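Local coordinates for protein DspB (Aggregatibacter actinomycetemcomitans, PDB 1YHT) that probably hydrolyses N-acetylglucosamine-containing polysaccharide as a family 20 beta-N-acetylhexosaminidase and so disperses bacterial biofilms, at residues Q69-A74 with G80-P85; D183-S188 with H193-Y198. One frame throughout, in Å; residues are numbered along the deposited sequence.

Contact 1 of 2, residues Q69-A74 with G80-P85; sequences QRAENA and GIYINP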
ATOM      1  N   GLN A  69     -20.418  -1.011   6.558  1.00  8.31           N
ATOM      2  CA  GLN A  69     -19.687  -0.454   7.671  1.00  7.37           C
ATOM      3  C   GLN A  69     -20.003   1.004   7.617  1.00  7.83           C
ATOM      4  O   GLN A  69     -19.397   1.764   6.834  1.00  8.01           O
ATOM      5  CB  GLN A  69     -18.171  -0.692   7.514  1.00  7.59           C
ATOM      6  CG  GLN A  69     -17.366   0.006   8.605  1.00  6.71           C
ATOM      7  CD  GLN A  69     -15.985  -0.563   8.767  1.00  6.66           C
ATOM      8  OE1 GLN A  69     -15.778  -1.441   9.613  1.00  8.87           O
ATOM      9  NE2 GLN A  69     -15.016  -0.048   7.965  1.00  5.80           N
ATOM     10  N   ARG A  70     -21.013   1.398   8.378  1.00  8.66           N
ATOM     11  CA  ARG A  70     -21.614   2.696   8.227  1.00  9.21           C
ATOM     12  C   ARG A  70     -21.434   3.522   9.514  1.00 10.14           C
ATOM     13  O   ARG A  70     -21.518   3.005  10.653  1.00  8.89           O
ATOM     14  CB  ARG A  70     -23.089   2.561   7.841  1.00  9.51           C
ATOM     15  CG  ARG A  70     -23.406   1.899   6.460  1.00 10.00           C
ATOM     16  CD  ARG A  70     -22.719   2.559   5.264  1.00  8.47           C
ATOM     17  NE  ARG A  70     -22.808   4.011   5.224  1.00  9.65           N
ATOM     18  CZ  ARG A  70     -23.878   4.711   4.847  1.00 11.99           C
ATOM     19  NH1 ARG A  70     -24.999   4.094   4.498  1.00 11.79           N
ATOM     20  NH2 ARG A  70     -23.857   6.039   4.848  1.00 10.81           N
ATOM     21  N   ALA A  71     -21.185   4.818   9.313  1.00 11.53           N
ATOM     22  CA  ALA A  71     -20.990   5.763  10.425  1.00 13.01           C
ATOM     23  C   ALA A  71     -22.210   5.800  11.368  1.00 14.35           C
ATOM     24  O   ALA A  71     -22.075   5.836  12.597  1.00 12.99           O
ATOM     25  CB  ALA A  71     -20.684   7.120   9.924  1.00 12.75           C
ATOM     26  N   GLU A  72     -23.383   5.714  10.789  1.00 15.77           N
ATOM     27  CA  GLU A  72     -24.585   5.716  11.559  1.00 18.80           C
ATOM     28  C   GLU A  72     -24.687   4.491  12.473  1.00 19.90           C
ATOM     29  O   GLU A  72     -25.330   4.607  13.522  1.00 20.18           O
ATOM     30  CB  GLU A  72     -25.779   5.847  10.599  1.00 20.67           C
ATOM     31  CG  GLU A  72     -27.087   6.333  11.150  1.00 24.43           C
ATOM     32  CD  GLU A  72     -28.033   6.751  10.004  1.00 29.03           C
ATOM     33  OE1 GLU A  72     -27.875   7.908   9.515  1.00 34.75           O
ATOM     34  OE2 GLU A  72     -28.880   5.924   9.577  1.00 30.80           O
ATOM     35  N   ASN A  73     -24.040   3.360  12.104  1.00 20.20           N
ATOM     36  CA  ASN A  73     -24.062   2.083  12.873  1.00 20.85           C
ATOM     37  C   ASN A  73     -22.969   2.032  13.954  1.00 20.30           C
ATOM     38  O   ASN A  73     -23.003   1.206  14.851  1.00 20.80           O
ATOM     39  CB  ASN A  73     -24.388   0.765  11.983  1.00 21.90           C
ATOM     40  CG  ASN A  73     -23.130  -0.153  11.422  1.00 27.24           C
ATOM     41  OD1 ASN A  73     -22.481  -0.961  12.185  1.00 31.88           O
ATOM     42  ND2 ASN A  73     -22.974  -0.194  10.028  1.00 24.69           N
ATOM     43  N   ALA A  74     -22.073   3.019  13.935  1.00 18.53           N
ATOM     44  CA  ALA A  74     -20.860   2.987  14.714  1.00 16.99           C
ATOM     45  C   ALA A  74     -21.026   3.650  16.106  1.00 17.07           C
ATOM     46  O   ALA A  74     -21.940   4.448  16.335  1.00 16.22           O
ATOM     47  CB  ALA A  74     -19.750   3.655  13.925  1.00 16.02           C
ATOM     48  N   GLY A  80     -13.913  11.759  18.108  1.00 13.76           N
ATOM     49  CA  GLY A  80     -14.566  11.871  16.794  1.00 14.04           C
ATOM     50  C   GLY A  80     -14.380  10.615  15.967  1.00 12.81           C
ATOM     51  O   GLY A  80     -14.898  10.528  14.883  1.00 14.84           O
ATOM     52  N   ILE A  81     -13.672   9.621  16.478  1.00 13.42           N
ATOM     53  CA  ILE A  81     -13.348   8.419  15.666  1.00 12.49           C
ATOM     54  C   ILE A  81     -14.462   7.342  15.788  1.00 11.52           C
ATOM     55  O   ILE A  81     -14.854   6.972  16.904  1.00 11.26           O
ATOM     56  CB  ILE A  81     -11.943   7.909  16.017  1.00 12.68           C
ATOM     57  CG1 ILE A  81     -10.926   8.935  15.465  1.00 13.96           C
ATOM     58  CG2 ILE A  81     -11.683   6.491  15.435  1.00 12.77           C
ATOM     59  CD1 ILE A  81      -9.521   8.687  15.902  1.00 15.90           C
ATOM     60  N   TYR A  82     -14.982   6.898  14.645  1.00  9.63           N
ATOM     61  CA  TYR A  82     -16.045   5.909  14.557  1.00  9.88           C
ATOM     62  C   TYR A  82     -15.474   4.480  14.738  1.00 10.37           C
ATOM     63  O   TYR A  82     -14.484   4.106  14.109  1.00  9.86           O
ATOM     64  CB  TYR A  82     -16.792   6.011  13.197  1.00  9.77           C
ATOM     65  CG  TYR A  82     -17.518   7.326  13.020  1.00 11.95           C
ATOM     66  CD1 TYR A  82     -18.797   7.534  13.564  1.00 14.28           C
ATOM     67  CD2 TYR A  82     -16.924   8.371  12.342  1.00 13.56           C
ATOM     68  CE1 TYR A  82     -19.459   8.759  13.416  1.00 13.40           C
ATOM     69  CE2 TYR A  82     -17.566   9.614  12.209  1.00 13.34           C
ATOM     70  CZ  TYR A  82     -18.826   9.782  12.724  1.00 14.79           C
ATOM     71  OH  TYR A  82     -19.411  10.996  12.585  1.00 15.94           O
ATOM     72  N   ILE A  83     -16.140   3.696  15.586  1.00 10.61           N
ATOM     73  CA  ILE A  83     -15.764   2.338  15.885  1.00 10.55           C
ATOM     74  C   ILE A  83     -16.868   1.406  15.417  1.00 11.24           C
ATOM     75  O   ILE A  83     -18.003   1.534  15.828  1.00  9.68           O
ATOM     76  CB  ILE A  83     -15.548   2.155  17.389  1.00 10.98           C
ATOM     77  CG1 ILE A  83     -14.421   3.082  17.907  1.00 13.60           C
ATOM     78  CG2 ILE A  83     -15.294   0.670  17.733  1.00 11.04           C
ATOM     79  CD1 ILE A  83     -13.068   2.801  17.454  1.00 15.72           C
ATOM     80  N   ASN A  84     -16.529   0.458  14.559  1.00 11.22           N
ATOM     81  CA  ASN A  84     -17.514  -0.532  14.129  1.00 11.72           C
ATOM     82  C   ASN A  84     -17.828  -1.433  15.344  1.00 12.79           C
ATOM     83  O   ASN A  84     -16.944  -2.102  15.820  1.00 13.01           O
ATOM     84  CB  ASN A  84     -16.950  -1.349  12.952  1.00 11.48           C
ATOM     85  CG  ASN A  84     -17.914  -2.442  12.474  1.00 12.85           C
ATOM     86  OD1 ASN A  84     -18.623  -3.048  13.286  1.00 13.79           O
ATOM     87  ND2 ASN A  84     -17.950  -2.688  11.171  1.00  6.80           N
ATOM     88  N   PRO A  85     -19.071  -1.430  15.856  1.00 14.68           N
ATOM     89  CA  PRO A  85     -19.251  -2.193  17.084  1.00 16.46           C
ATOM     90  C   PRO A  85     -19.105  -3.718  16.895  1.00 17.12           C
ATOM     91  O   PRO A  85     -18.936  -4.394  17.879  1.00 17.73           O
ATOM     92  CB  PRO A  85     -20.677  -1.840  17.525  1.00 16.15           C
ATOM     93  CG  PRO A  85     -21.393  -1.518  16.243  1.00 17.27           C
ATOM     94  CD  PRO A  85     -20.319  -0.781  15.425  1.00 15.13           C
TER
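Gln69 reaches across to Asn84, and its side chain can be followed outward. Gln69 CB stands 4.2 Å from Asn84 ND2; CG, anti to the backbone N (chi1 174°), and CD, set by an extended chi2, both lie 3.8 Å from it. The amide then divides its work. Gln69 OE1 takes a hydrogen bond from Asn84 ND2 at 2.9 Å, in the carbonyl plane and on a lone pair, with an N-H...O angle of 163°. The two amide planes are 75° apart. Gln69 NE2 points onward to the carbonyls of Tyr60 and Ile62, while Asn84 OD1 accepts the amides of Tyr86 and Thr87, the first closing an Asx turn, so both buried amides are gripped at both ends.

Farther along, the methyl of Ala71 makes a CH-pi contact over one face of Tyr82, CB 4.1 Å from the ring centroid. Ala74 CB comes instead at the ring's edge and lies 3.3 Å from Ile83 O. Pro85 CD rests 3.4 Å from Asn73 O. The turn at 71-73 thus leads into the hairpin of strands 75-76 and 82-83, part of a three-stranded antiparallel sheet in the excursion between strand 49-53 and helix 94-106 of the TIM barrel.

Contact 2 of 2, residues D183-S188 with H193-Y198; sequences DEFGYS and HEFITY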
ATOM      1  N   ASP A 183       0.882  -8.092  -3.059  1.00  9.56           N
ATOM      2  CA  ASP A 183       1.992  -8.558  -2.236  1.00  9.98           C
ATOM      3  C   ASP A 183       1.689  -9.822  -1.470  1.00 10.44           C
ATOM      4  O   ASP A 183       0.554 -10.052  -1.028  1.00 11.10           O
ATOM      5  CB  ASP A 183       2.464  -7.482  -1.251  1.00  9.98           C
ATOM      6  CG  ASP A 183       1.361  -7.064  -0.258  1.00  9.90           C
ATOM      7  OD1 ASP A 183       0.182  -7.013  -0.665  1.00 10.43           O
ATOM      8  OD2 ASP A 183       1.678  -6.785   0.926  1.00  9.33           O
ATOM      9  N   GLU A 184       2.744 -10.639  -1.356  1.00 10.99           N
ATOM     10  CA  GLU A 184       2.807 -11.804  -0.488  1.00 11.81           C
ATOM     11  C   GLU A 184       1.642 -12.748  -0.667  1.00 12.05           C
ATOM     12  O   GLU A 184       1.047 -13.156   0.308  1.00 13.91           O
ATOM     13  CB  GLU A 184       2.906 -11.371   0.999  1.00 11.65           C
ATOM     14  CG  GLU A 184       4.053 -10.442   1.328  1.00  8.85           C
ATOM     15  CD  GLU A 184       4.183 -10.144   2.821  1.00 13.07           C
ATOM     16  OE1 GLU A 184       3.144  -9.839   3.457  1.00 11.87           O
ATOM     17  OE2 GLU A 184       5.335 -10.228   3.349  1.00  9.09           O
ATOM     18  N   PHE A 185       1.346 -13.135  -1.897  1.00 12.32           N
ATOM     19  CA  PHE A 185       0.213 -13.990  -2.189  1.00 13.32           C
ATOM     20  C   PHE A 185       0.770 -15.307  -2.745  1.00 15.41           C
ATOM     21  O   PHE A 185       1.914 -15.353  -3.265  1.00 15.08           O
ATOM     22  CB  PHE A 185      -0.743 -13.330  -3.201  1.00 13.29           C
ATOM     23  CG  PHE A 185      -0.133 -13.153  -4.572  1.00 13.58           C
ATOM     24  CD1 PHE A 185      -0.231 -14.159  -5.511  1.00 15.51           C
ATOM     25  CD2 PHE A 185       0.614 -12.031  -4.891  1.00 12.34           C
ATOM     26  CE1 PHE A 185       0.364 -14.045  -6.720  1.00 12.74           C
ATOM     27  CE2 PHE A 185       1.240 -11.938  -6.110  1.00 10.85           C
ATOM     28  CZ  PHE A 185       1.088 -12.936  -7.029  1.00 12.89           C
ATOM     29  N   GLY A 186      -0.006 -16.373  -2.608  1.00 17.66           N
ATOM     30  CA  GLY A 186       0.364 -17.674  -3.198  1.00 21.31           C
ATOM     31  C   GLY A 186       1.611 -18.352  -2.652  1.00 23.58           C
ATOM     32  O   GLY A 186       2.267 -19.142  -3.350  1.00 25.32           O
ATOM     33  N   TYR A 187       1.951 -18.094  -1.405  1.00 26.34           N
ATOM     34  CA  TYR A 187       3.227 -18.581  -0.892  1.00 28.87           C
ATOM     35  C   TYR A 187       3.304 -20.112  -0.820  1.00 30.60           C
ATOM     36  O   TYR A 187       4.389 -20.675  -1.024  1.00 30.34           O
ATOM     37  CB  TYR A 187       3.593 -17.936   0.464  1.00 29.17           C
ATOM     38  CG  TYR A 187       4.309 -16.563   0.371  1.00 31.10           C
ATOM     39  CD1 TYR A 187       4.629 -15.864   1.532  1.00 32.39           C
ATOM     40  CD2 TYR A 187       4.666 -15.983  -0.859  1.00 29.53           C
ATOM     41  CE1 TYR A 187       5.294 -14.622   1.489  1.00 33.66           C
ATOM     42  CE2 TYR A 187       5.319 -14.747  -0.913  1.00 31.95           C
ATOM     43  CZ  TYR A 187       5.638 -14.076   0.276  1.00 32.56           C
ATOM     44  OH  TYR A 187       6.309 -12.870   0.254  1.00 32.05           O
ATOM     45  N   SER A 188       2.169 -20.771  -0.556  1.00 31.74           N
ATOM     46  CA  SER A 188       2.115 -22.252  -0.445  1.00 32.73           C
ATOM     47  C   SER A 188       1.680 -22.925  -1.757  1.00 33.36           C
ATOM     48  O   SER A 188       1.646 -24.164  -1.849  1.00 33.45           O
ATOM     49  CB  SER A 188       1.168 -22.670   0.681  1.00 33.07           C
ATOM     50  N   HIS A 193       0.459 -17.738 -12.976  1.00 12.82           N
ATOM     51  CA  HIS A 193      -0.087 -17.470 -14.309  1.00 13.01           C
ATOM     52  C   HIS A 193      -1.437 -16.813 -14.207  1.00 12.30           C
ATOM     53  O   HIS A 193      -1.688 -15.880 -14.907  1.00 12.56           O
ATOM     54  CB  HIS A 193      -0.148 -18.714 -15.203  1.00 11.82           C
ATOM     55  CG  HIS A 193       1.204 -19.336 -15.417  1.00  9.18           C
ATOM     56  ND1 HIS A 193       2.066 -18.926 -16.415  1.00  8.87           N
ATOM     57  CD2 HIS A 193       1.875 -20.268 -14.703  1.00  5.54           C
ATOM     58  CE1 HIS A 193       3.201 -19.593 -16.312  1.00  5.21           C
ATOM     59  NE2 HIS A 193       3.100 -20.427 -15.300  1.00 10.69           N
ATOM     60  N   GLU A 194      -2.305 -17.305 -13.338  1.00 13.14           N
ATOM     61  CA  GLU A 194      -3.632 -16.691 -13.192  1.00 14.53           C
ATOM     62  C   GLU A 194      -3.571 -15.284 -12.589  1.00 13.56           C
ATOM     63  O   GLU A 194      -4.478 -14.483 -12.786  1.00 13.07           O
ATOM     64  CB  GLU A 194      -4.555 -17.586 -12.361  1.00 15.72           C
ATOM     65  CG  GLU A 194      -4.959 -18.849 -13.074  1.00 22.37           C
ATOM     66  CD  GLU A 194      -5.940 -18.599 -14.220  1.00 28.89           C
ATOM     67  OE1 GLU A 194      -6.639 -17.528 -14.234  1.00 30.97           O
ATOM     68  OE2 GLU A 194      -5.995 -19.505 -15.100  1.00 35.78           O
ATOM     69  N   PHE A 195      -2.496 -14.978 -11.856  1.00 13.10           N
ATOM     70  CA  PHE A 195      -2.318 -13.650 -11.319  1.00 11.87           C
ATOM     71  C   PHE A 195      -2.163 -12.619 -12.434  1.00 12.75           C
ATOM     72  O   PHE A 195      -2.715 -11.533 -12.347  1.00 11.92           O
ATOM     73  CB  PHE A 195      -1.161 -13.590 -10.324  1.00 12.75           C
ATOM     74  CG  PHE A 195      -0.952 -12.213  -9.768  1.00 12.45           C
ATOM     75  CD1 PHE A 195      -1.930 -11.655  -8.938  1.00 12.07           C
ATOM     76  CD2 PHE A 195       0.151 -11.447 -10.157  1.00 12.15           C
ATOM     77  CE1 PHE A 195      -1.796 -10.367  -8.456  1.00 14.48           C
ATOM     78  CE2 PHE A 195       0.323 -10.124  -9.671  1.00 14.90           C
ATOM     79  CZ  PHE A 195      -0.650  -9.575  -8.830  1.00 13.43           C
ATOM     80  N   ILE A 196      -1.424 -12.956 -13.497  1.00 12.94           N
ATOM     81  CA  ILE A 196      -1.257 -12.056 -14.647  1.00 12.49           C
ATOM     82  C   ILE A 196      -2.616 -11.674 -15.186  1.00 11.77           C
ATOM     83  O   ILE A 196      -2.917 -10.481 -15.414  1.00 10.89           O
ATOM     84  CB  ILE A 196      -0.472 -12.726 -15.785  1.00 13.80           C
ATOM     85  CG1 ILE A 196       0.913 -13.178 -15.298  1.00 15.88           C
ATOM     86  CG2 ILE A 196      -0.397 -11.826 -17.024  1.00 14.35           C
ATOM     87  CD1 ILE A 196       1.637 -12.202 -14.517  1.00 17.17           C
ATOM     88  N   THR A 197      -3.441 -12.694 -15.379  1.00 10.39           N
ATOM     89  CA  THR A 197      -4.776 -12.509 -15.900  1.00 10.66           C
ATOM     90  C   THR A 197      -5.613 -11.605 -14.986  1.00  9.65           C
ATOM     91  O   THR A 197      -6.337 -10.721 -15.445  1.00  9.50           O
ATOM     92  CB  THR A 197      -5.465 -13.887 -16.079  1.00 11.32           C
ATOM     93  OG1 THR A 197      -4.630 -14.702 -16.911  1.00 12.02           O
ATOM     94  CG2 THR A 197      -6.823 -13.749 -16.679  1.00 12.32           C
ATOM     95  N   TYR A 198      -5.543 -11.880 -13.694  1.00 10.21           N
ATOM     96  CA  TYR A 198      -6.306 -11.160 -12.675  1.00 10.17           C
ATOM     97  C   TYR A 198      -5.838  -9.688 -12.634  1.00 10.35           C
ATOM     98  O   TYR A 198      -6.631  -8.777 -12.700  1.00  9.97           O
ATOM     99  CB  TYR A 198      -6.073 -11.861 -11.321  1.00 11.25           C
ATOM    100  CG  TYR A 198      -6.699 -11.200 -10.093  1.00 11.06           C
ATOM    101  CD1 TYR A 198      -8.082 -11.257  -9.870  1.00  9.89           C
ATOM    102  CD2 TYR A 198      -5.904 -10.530  -9.152  1.00 10.46           C
ATOM    103  CE1 TYR A 198      -8.664 -10.645  -8.751  1.00  9.09           C
ATOM    104  CE2 TYR A 198      -6.486  -9.898  -8.032  1.00 10.43           C
ATOM    105  CZ  TYR A 198      -7.867  -9.968  -7.832  1.00 11.51           C
ATOM    106  OH  TYR A 198      -8.460  -9.372  -6.724  1.00  9.69           O
TER
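Phe185 and Phe195 make this buried contact by themselves, ring against ring. The leading atom is Phe185 CZ, which sits over one face of the Phe195 ring, displaced toward the rim on the CG side: Phe185 CZ to Phe195 CG is 3.5 Å. Its neighbour Phe185 CE1 leans toward the root of the other side chain, 3.9 Å from Phe195 CB, and on the other flank Phe185 CE2 lies 4.1 Å from Phe195 CZ. The centroids of the Phe185 and Phe195 rings are 4.3 Å apart and their planes meet at 31°, an oblique pairing. Seen from Phe185, the partner again lies over a face, with Phe195 CE1 4.0 Å above the Phe185 ring plane and toward the rim.

Phe185 achieves this with CG between its backbone N and carbonyl carbon (chi1 66°), whereas Phe195 swings CG anti to the N and reaches off helix 192-208. The contact belongs to the fourth beta-alpha unit of the TIM barrel: the loop leaving strand 177-181 is folded onto the helix that follows it. That loop carries Asp183-Glu184, matching the Asp-Glu pair that family 20 hydrolases bear just after this strand, so Phe185 probably borders the active site.

Around the rings, Phe185 also touches Pro118 and Glu148, and Phe195 touches Met215 on strand 212-216. One step farther out, Glu148 OE2 accepts the backbone N-H of Gly186, fixing the chain just past Phe185. Before it, Glu184 has a backbone of left-handed helical form; its N bonds to Asp218 OD1, and its OE1 to His120 NE2. One turn along the helix from Phe195, Tyr198 packs on Ile157 and Met160 of helix 154-171 and hydrogen-bonds through OH to Ser117 OG.

From the N terminus the chain passes strands 18-24 and 49-53 before it enters the long excursion that holds contact 1. There 69-74 meets 80-85, closing a short hairpin loop at the barrel's periphery, and the chain returns through helix 94-106 to strand 110-117. Contact 2 comes later, after helix 154-171 and strand 177-181, where 183-188 meets 193-198 around another short loop. The two are in series, neither enclosing nor crossing the other, and do not touch: their centres are 33 Å apart and their nearest atoms about 19 Å. Contact 1 joins a turn to a strand of the small antiparallel sheet; contact 2 ties a barrel strand's outgoing loop to its own following helix.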